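Local coordinates for Lmo0131 protein (Listeria monocytogenes, PDB 4Q6J) that probably hydrolyses the bacterial messenger cyclic di-GMP, like many other EAL-domain proteins, although its own activity is not established, at residues B[152-157]-B[164-169]. Residues are numbered along the deposited sequence; the frame is centred on the assembly and turned at random.
Sequences VSMDDF and LAYLRS. With EDO (1,2-ethanediol), chain Q.
A single side chain, Met154, present as selenomethionine, bridges most of the gap between strand 151-154 and helix 163-169, reaching CB of Tyr166 with its methyl CE at 3.5 Å. The CA atoms of Met154 and Tyr166 are 8.2 Å apart, a span suited to the long, unbranched side chain of methionine: it runs straight through chi2 (-180°) and then bends at chi3 (-70°), which swings CE round against the base of the tyrosine side chain while SE rests 3.9 Å from the same CB. The methyl meets the tyrosine obliquely at CB and CG. Tyrosine fits here because its CB gives the methyl an apolar seat, while its electron-rich ring, leading away from the strand, pairs with the Arg129 cation.

Past the strand end, Phe157 makes the second half of the interface. With CG anti to the backbone N (chi1 -175°), its flat ring is carried to the helix, where two leucine methyls receive it. CD2 of Leu164 sits at the ring edge, 3.9 Å from CZ, whereas CD2 of Leu167 approaches CE2 obliquely at 3.8 Å. Branched leucines suit these places because their methyls can fill in around a rigid ring. Val175 of the next strand touches both Phe157 and Leu167, and Leu164 of a second subunit packs on Phe157.

Away from the helix, Asp155 OD2 receives a weak hydrogen bond from O2 of an ethanediol, 3.4 Å away, probably a crystallisation additive. Strand 151-154, helix 163-169 and parallel strand 174-177 form a right-handed beta-alpha-beta crossover, the unit that recurs in the parallel part of the TIM-barrel-like EAL domain.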
ATOM      1  N   VAL B 152      11.025  -4.970  23.697  1.00 10.95           N
ATOM      2  CA  VAL B 152      10.354  -4.595  22.451  1.00 14.07           C
ATOM      3  C   VAL B 152      11.101  -5.127  21.218  1.00 14.36           C
ATOM      4  O   VAL B 152      12.292  -4.894  21.047  1.00 11.47           O
ATOM      5  CB  VAL B 152      10.233  -3.062  22.335  1.00 12.56           C
ATOM      6  CG1 VAL B 152       9.712  -2.661  20.948  1.00 12.99           C
ATOM      7  CG2 VAL B 152       9.323  -2.528  23.428  1.00 11.53           C
ATOM      8  N   SER B 153      10.404  -5.885  20.382  1.00 10.96           N
ATOM      9  CA  SER B 153      10.999  -6.359  19.151  1.00 11.49           C
ATOM     10  C   SER B 153      10.179  -5.901  17.958  1.00  9.55           C
ATOM     11  O   SER B 153       9.116  -5.349  18.118  1.00 12.24           O
ATOM     12  CB  SER B 153      11.109  -7.880  19.153  1.00 16.83           C
ATOM     13  OG  SER B 153       9.849  -8.460  19.259  1.00 12.98           O
HETATM   14  N   MSE B 154      10.679  -6.140  16.751  1.00 11.76           N
HETATM   15  CA  MSE B 154       9.937  -5.801  15.537  1.00 12.24           C
HETATM   16  C   MSE B 154      10.098  -6.946  14.569  1.00 10.03           C
HETATM   17  O   MSE B 154      11.169  -7.530  14.455  1.00 11.85           O
HETATM   18  CB  MSE B 154      10.438  -4.475  14.926  1.00 13.97           C
HETATM   19  CG  MSE B 154      11.871  -4.500  14.475  1.00 15.87           C
HETATM   20 SE   MSE B 154      12.555  -2.823  13.700  0.73 23.81          SE
HETATM   21  CE  MSE B 154      11.504  -2.880  12.011  1.00 16.93           C
ATOM     22  N   ASP B 155       9.025  -7.274  13.870  1.00 13.09           N
ATOM     23  CA  ASP B 155       9.053  -8.401  12.937  1.00 14.87           C
ATOM     24  C   ASP B 155       9.486  -7.984  11.529  1.00 17.46           C
ATOM     25  O   ASP B 155       9.664  -6.794  11.259  1.00 17.29           O
ATOM     26  CB  ASP B 155       7.679  -9.060  12.880  1.00 11.98           C
ATOM     27  CG  ASP B 155       6.735  -8.344  11.953  1.00 17.38           C
ATOM     28  OD1 ASP B 155       6.956  -7.136  11.698  1.00 25.26           O
ATOM     29  OD2 ASP B 155       5.762  -8.983  11.474  1.00 21.86           O
ATOM     30  N   ASP B 156       9.632  -8.971  10.645  1.00 20.12           N
ATOM     31  CA  ASP B 156       9.702  -8.739   9.191  1.00 17.84           C
ATOM     32  C   ASP B 156      10.804  -7.769   8.801  1.00 15.59           C
ATOM     33  O   ASP B 156      10.615  -6.984   7.892  1.00 15.38           O
ATOM     34  CB  ASP B 156       8.368  -8.148   8.673  1.00 24.96           C
ATOM     35  CG  ASP B 156       7.278  -9.203   8.406  1.00 32.69           C
ATOM     36  OD1 ASP B 156       7.395 -10.363   8.850  1.00 40.60           O
ATOM     37  OD2 ASP B 156       6.280  -8.851   7.736  1.00 33.36           O
ATOM     38  N   PHE B 157      11.950  -7.807   9.486  1.00 12.34           N
ATOM     39  CA  PHE B 157      12.880  -6.729   9.257  1.00 15.03           C
ATOM     40  C   PHE B 157      13.313  -6.703   7.805  1.00 16.52           C
ATOM     41  O   PHE B 157      13.900  -7.612   7.272  1.00 16.90           O
ATOM     42  CB  PHE B 157      14.119  -6.756  10.174  1.00 14.43           C
ATOM     43  CG  PHE B 157      15.000  -5.546   9.996  1.00 13.99           C
ATOM     44  CD1 PHE B 157      15.963  -5.529   9.014  1.00 24.31           C
ATOM     45  CD2 PHE B 157      14.789  -4.401  10.725  1.00 15.00           C
ATOM     46  CE1 PHE B 157      16.746  -4.423   8.816  1.00 18.23           C
ATOM     47  CE2 PHE B 157      15.567  -3.282  10.517  1.00 18.11           C
ATOM     48  CZ  PHE B 157      16.548  -3.296   9.566  1.00 20.27           C
ATOM     49  N   LEU B 164      14.080   0.442   8.549  1.00 14.45           N
ATOM     50  CA  LEU B 164      15.154   1.290   9.041  1.00 18.93           C
ATOM     51  C   LEU B 164      14.685   2.445   9.913  1.00 15.67           C
ATOM     52  O   LEU B 164      15.370   2.828  10.836  1.00 16.47           O
ATOM     53  CB  LEU B 164      16.052   1.776   7.909  1.00 16.41           C
ATOM     54  CG  LEU B 164      17.102   0.741   7.545  1.00 16.63           C
ATOM     55  CD1 LEU B 164      18.030   1.310   6.488  1.00 19.19           C
ATOM     56  CD2 LEU B 164      17.907   0.278   8.738  1.00 18.54           C
ATOM     57  N   ALA B 165      13.530   3.012   9.573  1.00 15.56           N
ATOM     58  CA  ALA B 165      12.947   4.112  10.339  1.00 15.80           C
ATOM     59  C   ALA B 165      12.392   3.629  11.672  1.00 17.69           C
ATOM     60  O   ALA B 165      12.516   4.305  12.682  1.00 16.62           O
ATOM     61  CB  ALA B 165      11.886   4.779   9.566  1.00 14.91           C
ATOM     62  N   TYR B 166      11.767   2.461  11.667  1.00 19.07           N
ATOM     63  CA  TYR B 166      11.405   1.809  12.912  1.00 17.49           C
ATOM     64  C   TYR B 166      12.613   1.648  13.817  1.00 13.81           C
ATOM     65  O   TYR B 166      12.592   1.970  15.006  1.00 19.44           O
ATOM     66  CB  TYR B 166      10.799   0.444  12.629  1.00 17.66           C
ATOM     67  CG  TYR B 166       9.338   0.525  12.329  1.00 18.97           C
ATOM     68  CD1 TYR B 166       8.883   0.790  11.050  1.00 26.74           C
ATOM     69  CD2 TYR B 166       8.402   0.346  13.322  1.00 31.63           C
ATOM     70  CE1 TYR B 166       7.510   0.862  10.779  1.00 33.84           C
ATOM     71  CE2 TYR B 166       7.038   0.429  13.068  1.00 30.78           C
ATOM     72  CZ  TYR B 166       6.588   0.687  11.806  1.00 32.94           C
ATOM     73  OH  TYR B 166       5.221   0.750  11.564  1.00 41.56           O
ATOM     74  N   LEU B 167      13.681   1.143  13.234  1.00 14.11           N
ATOM     75  CA  LEU B 167      14.906   0.925  13.964  1.00 18.80           C
ATOM     76  C   LEU B 167      15.480   2.208  14.528  1.00 17.27           C
ATOM     77  O   LEU B 167      15.957   2.236  15.648  1.00 19.72           O
ATOM     78  CB  LEU B 167      15.930   0.272  13.038  1.00 17.04           C
ATOM     79  CG  LEU B 167      17.113  -0.328  13.761  1.00 18.72           C
ATOM     80  CD1 LEU B 167      16.688  -1.173  14.936  1.00 19.35           C
ATOM     81  CD2 LEU B 167      17.834  -1.172  12.775  1.00 18.60           C
ATOM     82  N   ARG B 168      15.432   3.270  13.728  1.00 15.49           N
ATOM     83  CA  ARG B 168      15.937   4.574  14.108  1.00 15.17           C
ATOM     84  C   ARG B 168      15.119   5.219  15.220  1.00 21.81           C
ATOM     85  O   ARG B 168      15.677   5.691  16.196  1.00 21.37           O
ATOM     86  CB  ARG B 168      15.924   5.485  12.887  1.00 17.48           C
ATOM     87  CG  ARG B 168      16.147   6.923  13.215  1.00 14.92           C
ATOM     88  CD  ARG B 168      15.944   7.818  12.016  1.00 18.51           C
ATOM     89  NE  ARG B 168      16.521   9.134  12.272  1.00 13.22           N
ATOM     90  CZ  ARG B 168      16.743  10.061  11.350  1.00 13.16           C
ATOM     91  NH1 ARG B 168      16.445   9.849  10.081  1.00 17.91           N
ATOM     92  NH2 ARG B 168      17.275  11.196  11.716  1.00 16.52           N
ATOM     93  N   SER B 169      13.794   5.205  15.092  1.00 18.77           N
ATOM     94  CA  SER B 169      12.960   6.046  15.931  1.00 16.34           C
ATOM     95  C   SER B 169      12.062   5.356  16.976  1.00 21.06           C
ATOM     96  O   SER B 169      11.273   6.025  17.650  1.00 19.33           O
ATOM     97  CB  SER B 169      12.148   6.984  15.050  1.00 24.29           C
ATOM     98  OG  SER B 169      12.997   7.618  14.110  1.00 21.13           O
TER
HETATM   99  C1  EDO Q 306       1.565 -10.159  10.164  1.00 35.58           C
HETATM  100  O1  EDO Q 306       2.461 -10.713  11.139  1.00 42.83           O
HETATM  101  C2  EDO Q 306       2.342  -9.629   8.968  1.00 36.64           C
HETATM  102  O2  EDO Q 306       3.110  -8.500   9.371  1.00 36.03           O